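PDB 2QF4: cell shape-determining protein MreC from Streptococcus pneumoniae, which helps to form and maintain cell shape, probably as part of the elongasome that synthesizes peripheral peptidoglycan. Local coordinates for residues A11-R16 with Q23-D28; I42-L47 with H156-I161. All blocks are in the same frame, centred on the assembly; numbering follows the deposited sequence. Where two conformers were deposited one is given.

How the contacts relate
From the N terminus the chain enters strand 6-16, turns through a short loop and returns along strand 24-27, so contact 1 closes a beta hairpin. Contact 2 opens only after contact 1 has closed: it joins the turn between strands 40-43 and 46-54 to the residues leading into strand 160-166, more than a hundred residues later. The two contacts therefore follow in series, neither nested nor crossed. They meet in space because strand 160-166 lies beside strand 6-16, where Ala11 O and Ile161 N are 3.0 Å apart, a probable hydrogen bond. Together they tie both chain ends into one six-stranded barrel, one of the two in this periplasmic domain.

Contact 1: A11-R16 with Q23-D28; sequences ADVIMR and QELTLD
Residues 11-16, the end of strand 6-16, run antiparallel to strand 24-27, but the register slips by one residue where Ile14 and Met15 both face Thr26. Thr26 O takes a nearly straight bond from Ile14 N at 2.8 Å and a weak one from Met15 N at 3.3 Å, while Thr26 N donates to Met15 O. This is a classic beta bulge in the first hairpin of one of the two barrels of this alpha-lytic protease-like domain. The extra residue puts Val13 and Arg16 on the same face as Leu25 and Leu27, and there Val13 CG2 meets Leu27 CD2 at 3.9 Å. Arg16 runs beside Leu25 in the same direction, its CG anti to the backbone N (chi1 174°) and against Leu25 CD2. That methyl also lies over the centre of one face of the guanidinium, 3.5 Å from Arg16 CZ, and Arg16 NH2 hydrogen-bonds to Thr155 OG1. On the other face Met15 CB approaches Thr26 CB at 3.9 Å. At the far end Asp28 OD1 accepts Asp12 N at 2.9 Å from above the carboxylate plane, and Asp28 N donates back to Asp12 O. The two carboxylates are turned 77° apart, with Asp12 OD2 2.5 Å from Asp28 OD2.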
loop_
_atom_site.group_PDB
_atom_site.type_symbol
_atom_site.label_atom_id
_atom_site.label_comp_id
_atom_site.label_asym_id
_atom_site.label_seq_id
_atom_site.Cartn_x
_atom_site.Cartn_y
_atom_site.Cartn_z
ATOM N N ALA A 11 12.949 10.947 -2.979
ATOM C CA ALA A 11 14.328 10.488 -3.078
ATOM C C ALA A 11 14.487 9.684 -4.357
ATOM O O ALA A 11 13.539 9.162 -4.926
ATOM C CB ALA A 11 14.703 9.636 -1.861
ATOM N N ASP A 12 15.724 9.597 -4.827
ATOM C CA ASP A 12 16.042 8.831 -6.047
ATOM C C ASP A 12 16.071 7.334 -5.784
ATOM O O ASP A 12 16.577 6.886 -4.748
ATOM C CB ASP A 12 17.445 9.196 -6.551
ATOM C CG ASP A 12 17.663 10.668 -6.670
ATOM O OD1 ASP A 12 17.051 11.274 -7.566
ATOM O OD2 ASP A 12 18.442 11.208 -5.877
ATOM N N VAL A 13 15.589 6.567 -6.759
ATOM C CA VAL A 13 15.823 5.117 -6.786
ATOM C C VAL A 13 17.271 4.846 -7.189
ATOM O O VAL A 13 17.706 5.285 -8.248
ATOM C CB VAL A 13 14.877 4.447 -7.786
ATOM C CG1 VAL A 13 15.120 2.956 -7.847
ATOM C CG2 VAL A 13 13.407 4.748 -7.398
ATOM N N ILE A 14 18.004 4.164 -6.335
ATOM C CA ILE A 14 19.373 3.791 -6.612
ATOM C C ILE A 14 19.539 2.286 -6.780
ATOM O O ILE A 14 20.546 1.843 -7.342
ATOM C CB ILE A 14 20.386 4.378 -5.605
ATOM C CG1 ILE A 14 19.990 4.068 -4.167
ATOM C CG2 ILE A 14 20.560 5.899 -5.840
ATOM C CD1 ILE A 14 21.086 4.300 -3.151
ATOM N N MET A 15 18.625 1.465 -6.281
ATOM C CA MET A 15 18.643 0.029 -6.563
ATOM C C MET A 15 17.213 -0.447 -6.741
ATOM O O MET A 15 16.286 0.080 -6.121
ATOM C CB MET A 15 19.322 -0.787 -5.451
ATOM C CG MET A 15 20.810 -0.582 -5.336
ATOM S SD MET A 15 21.374 0.839 -4.398
ATOM C CE MET A 15 21.039 0.195 -2.769
ATOM N N ARG A 16 17.057 -1.480 -7.548
ATOM C CA ARG A 16 15.776 -2.134 -7.865
ATOM C C ARG A 16 16.036 -3.620 -7.978
ATOM O O ARG A 16 16.922 -4.035 -8.696
ATOM C CB ARG A 16 15.205 -1.594 -9.190
ATOM C CG ARG A 16 13.966 -2.244 -9.725
ATOM C CD ARG A 16 13.499 -1.704 -11.101
ATOM N NE ARG A 16 12.814 -0.413 -11.065
ATOM C CZ ARG A 16 11.609 -0.098 -10.637
ATOM N NH1 ARG A 16 11.311 1.189 -10.708
ATOM N NH2 ARG A 16 10.706 -1.002 -10.288
ATOM N N GLN A 23 10.558 -8.147 -4.432
ATOM C CA GLN A 23 10.443 -6.916 -5.202
ATOM C C GLN A 23 10.547 -5.715 -4.295
ATOM O O GLN A 23 9.762 -5.542 -3.386
ATOM C CB GLN A 23 9.154 -6.943 -5.993
ATOM C CG GLN A 23 9.153 -8.140 -6.963
ATOM C CD GLN A 23 7.859 -8.397 -7.653
ATOM O OE1 GLN A 23 7.475 -9.566 -7.780
ATOM N NE2 GLN A 23 7.212 -7.406 -8.105
ATOM N N GLU A 24 11.562 -4.923 -4.554
ATOM C CA GLU A 24 11.919 -3.832 -3.671
ATOM C C GLU A 24 12.754 -2.818 -4.389
ATOM O O GLU A 24 13.363 -3.099 -5.409
ATOM C CB GLU A 24 12.658 -4.366 -2.461
ATOM C CG GLU A 24 13.977 -4.978 -2.794
ATOM C CD GLU A 24 14.798 -5.261 -1.574
ATOM O OE1 GLU A 24 14.262 -5.681 -0.501
ATOM O OE2 GLU A 24 16.031 -5.142 -1.715
ATOM N N LEU A 25 12.794 -1.629 -3.814
ATOM C CA LEU A 25 13.615 -0.519 -4.295
ATOM C C LEU A 25 14.389 0.032 -3.114
ATOM O O LEU A 25 13.948 -0.003 -1.970
ATOM C CB LEU A 25 12.716 0.660 -4.817
ATOM C CG LEU A 25 11.671 0.389 -5.871
ATOM C CD1 LEU A 25 10.883 1.617 -6.102
ATOM C CD2 LEU A 25 12.366 -0.103 -7.173
ATOM N N THR A 26 15.571 0.568 -3.394
ATOM C CA THR A 26 16.347 1.350 -2.433
ATOM C C THR A 26 16.389 2.780 -2.893
ATOM O O THR A 26 16.704 3.066 -4.063
ATOM C CB THR A 26 17.786 0.812 -2.293
ATOM O OG1 THR A 26 17.723 -0.564 -1.978
ATOM C CG2 THR A 26 18.539 1.566 -1.208
ATOM N N LEU A 27 16.098 3.685 -1.959
ATOM C CA LEU A 27 16.140 5.114 -2.161
ATOM C C LEU A 27 17.364 5.712 -1.467
ATOM O O LEU A 27 17.819 5.218 -0.436
ATOM C CB LEU A 27 14.863 5.775 -1.611
ATOM C CG LEU A 27 13.559 5.164 -2.045
ATOM C CD1 LEU A 27 12.382 5.937 -1.385
ATOM C CD2 LEU A 27 13.447 5.160 -3.537
ATOM N N ASP A 28 17.862 6.806 -2.029
ATOM C CA ASP A 28 19.059 7.495 -1.542
ATOM C C ASP A 28 18.810 8.541 -0.467
ATOM O O ASP A 28 19.601 9.458 -0.348
ATOM C CB ASP A 28 19.840 8.091 -2.708
ATOM C CG ASP A 28 19.135 9.236 -3.404
ATOM O OD1 ASP A 28 17.985 9.572 -3.073
ATOM O OD2 ASP A 28 19.788 9.786 -4.332
#

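Contact 2: I42-L47 with H156-I161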
loop_
_atom_site.group_PDB
_atom_site.type_symbol
_atom_site.label_atom_id
_atom_site.label_comp_id
_atom_site.label_asym_id
_atom_site.label_seq_id
_atom_site.Cartn_x
_atom_site.Cartn_y
_atom_site.Cartn_z
ATOM N N ILE A 42 4.895 6.272 -2.658
ATOM C CA ILE A 42 4.046 6.629 -3.788
ATOM C C ILE A 42 4.849 6.980 -5.043
ATOM O O ILE A 42 5.976 7.497 -4.996
ATOM C CB ILE A 42 3.060 7.773 -3.386
ATOM C CG1 ILE A 42 3.640 9.142 -3.354
ATOM C CG2 ILE A 42 2.422 7.474 -2.038
ATOM C CD1 ILE A 42 2.555 10.232 -3.344
ATOM N N ALA A 43 4.232 6.708 -6.173
ATOM C CA ALA A 43 4.723 7.127 -7.478
ATOM C C ALA A 43 3.534 7.318 -8.333
ATOM O O ALA A 43 2.565 6.586 -8.244
ATOM C CB ALA A 43 5.624 6.059 -8.102
ATOM N N ASN A 44 3.618 8.282 -9.248
ATOM C CA ASN A 44 2.551 8.472 -10.224
ATOM C C ASN A 44 1.180 8.647 -9.521
ATOM O O ASN A 44 0.156 8.201 -10.058
ATOM C CB ASN A 44 2.534 7.258 -11.200
ATOM C CG ASN A 44 3.818 7.130 -12.076
ATOM O OD1 ASN A 44 4.408 8.125 -12.479
ATOM N ND2 ASN A 44 4.204 5.885 -12.402
ATOM N N GLY A 45 1.153 9.302 -8.363
ATOM C CA GLY A 45 -0.098 9.549 -7.632
ATOM C C GLY A 45 -0.668 8.415 -6.792
ATOM O O GLY A 45 -1.667 8.618 -6.066
ATOM N N GLY A 46 -0.053 7.237 -6.844
ATOM C CA GLY A 46 -0.627 6.096 -6.176
ATOM C C GLY A 46 0.357 5.317 -5.333
ATOM O O GLY A 46 1.592 5.453 -5.431
ATOM N N LEU A 47 -0.199 4.443 -4.499
ATOM C CA LEU A 47 0.628 3.610 -3.620
ATOM C C LEU A 47 1.424 2.586 -4.412
ATOM O O LEU A 47 0.885 1.859 -5.230
ATOM C CB LEU A 47 -0.267 2.858 -2.642
ATOM C CG LEU A 47 0.477 2.140 -1.502
ATOM C CD1 LEU A 47 1.192 3.158 -0.582
ATOM C CD2 LEU A 47 -0.479 1.235 -0.728
ATOM N N HIS A 156 7.324 1.292 -12.922
ATOM C CA HIS A 156 7.954 1.107 -14.233
ATOM C C HIS A 156 8.423 2.445 -14.767
ATOM O O HIS A 156 7.650 3.384 -14.855
ATOM C CB HIS A 156 6.949 0.456 -15.183
ATOM C CG HIS A 156 7.518 0.118 -16.523
ATOM N ND1 HIS A 156 8.486 -0.845 -16.690
ATOM C CD2 HIS A 156 7.255 0.613 -17.756
ATOM C CE1 HIS A 156 8.794 -0.935 -17.975
ATOM N NE2 HIS A 156 8.070 -0.052 -18.640
ATOM N N ASN A 157 9.715 2.538 -15.084
ATOM C CA ASN A 157 10.307 3.792 -15.575
ATOM C C ASN A 157 10.083 4.974 -14.634
ATOM O O ASN A 157 9.877 6.123 -15.055
ATOM C CB ASN A 157 9.794 4.121 -16.985
ATOM C CG ASN A 157 10.133 3.041 -18.012
ATOM O OD1 ASN A 157 11.187 2.402 -17.943
ATOM N ND2 ASN A 157 9.236 2.843 -18.980
ATOM N N VAL A 158 10.100 4.673 -13.338
ATOM C CA VAL A 158 10.036 5.692 -12.299
ATOM C C VAL A 158 11.377 5.727 -11.590
ATOM O O VAL A 158 11.874 4.683 -11.182
ATOM C CB VAL A 158 8.886 5.342 -11.305
ATOM C CG1 VAL A 158 8.910 6.228 -10.075
ATOM C CG2 VAL A 158 7.540 5.447 -12.010
ATOM N N ASP A 159 11.960 6.906 -11.415
ATOM C CA ASP A 159 13.226 6.944 -10.687
ATOM C C ASP A 159 13.256 7.872 -9.484
ATOM O O ASP A 159 14.294 8.038 -8.915
ATOM C CB ASP A 159 14.418 7.083 -11.647
ATOM C CG ASP A 159 14.553 8.540 -12.154
ATOM O OD1 ASP A 159 13.671 9.376 -11.932
ATOM O OD2 ASP A 159 15.562 8.861 -12.853
ATOM N N VAL A 160 12.110 8.418 -9.095
ATOM C CA VAL A 160 11.972 9.178 -7.848
ATOM C C VAL A 160 10.717 8.627 -7.188
ATOM O O VAL A 160 9.690 8.446 -7.841
ATOM C CB VAL A 160 11.846 10.700 -8.105
ATOM C CG1 VAL A 160 11.504 11.442 -6.812
ATOM C CG2 VAL A 160 13.124 11.244 -8.786
ATOM N N ILE A 161 10.813 8.354 -5.901
ATOM C CA ILE A 161 9.707 7.862 -5.091
ATOM C C ILE A 161 9.482 8.844 -3.962
ATOM O O ILE A 161 10.420 9.378 -3.412
ATOM C CB ILE A 161 10.054 6.476 -4.532
ATOM C CG1 ILE A 161 10.260 5.465 -5.665
ATOM C CG2 ILE A 161 9.022 5.981 -3.521
ATOM C CD1 ILE A 161 9.059 5.151 -6.518
#
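Ala43 CB faces two branched side chains of the 156-161 segment, touching Val158 CG1 at 3.8 Å and Ile161 CD1 at 3.9 Å from the same side. Val158 reaches the turn with both methyls. CG1, anti to the backbone N (chi1 170°), goes to Ala43, whereas CG2 lies 3.4 Å from Asn44 ND2 as the Asn44 and Val158 side chains pass one another with opposed headings. Ile161 adds a second touch through CG2, which rests 3.7 Å from Ile42 O. No hydrogen bond joins the two segments, so methyl groups carry most of the contact.

Further out, the amide of Asn44 is steadied by a weak hydrogen bond from ND2 to Asp154 O, while Ile42 pairs through its backbone with Glu162 and Ile161 with Ala11. Ile161 also packs on Val13, which connects this contact to strand 6-16. The turn itself is held by reciprocal backbone bonds, Ala43 N to Gly46 O and Gly46 N to Ala43 O, both 3.0 Å, and Asn44 and Gly45 take positive phi at its two corners. This is the geometry of a two-residue type I' beta hairpin, here connecting strands 40-43 and 46-54 beside the start of strand 160-166 in the barrel.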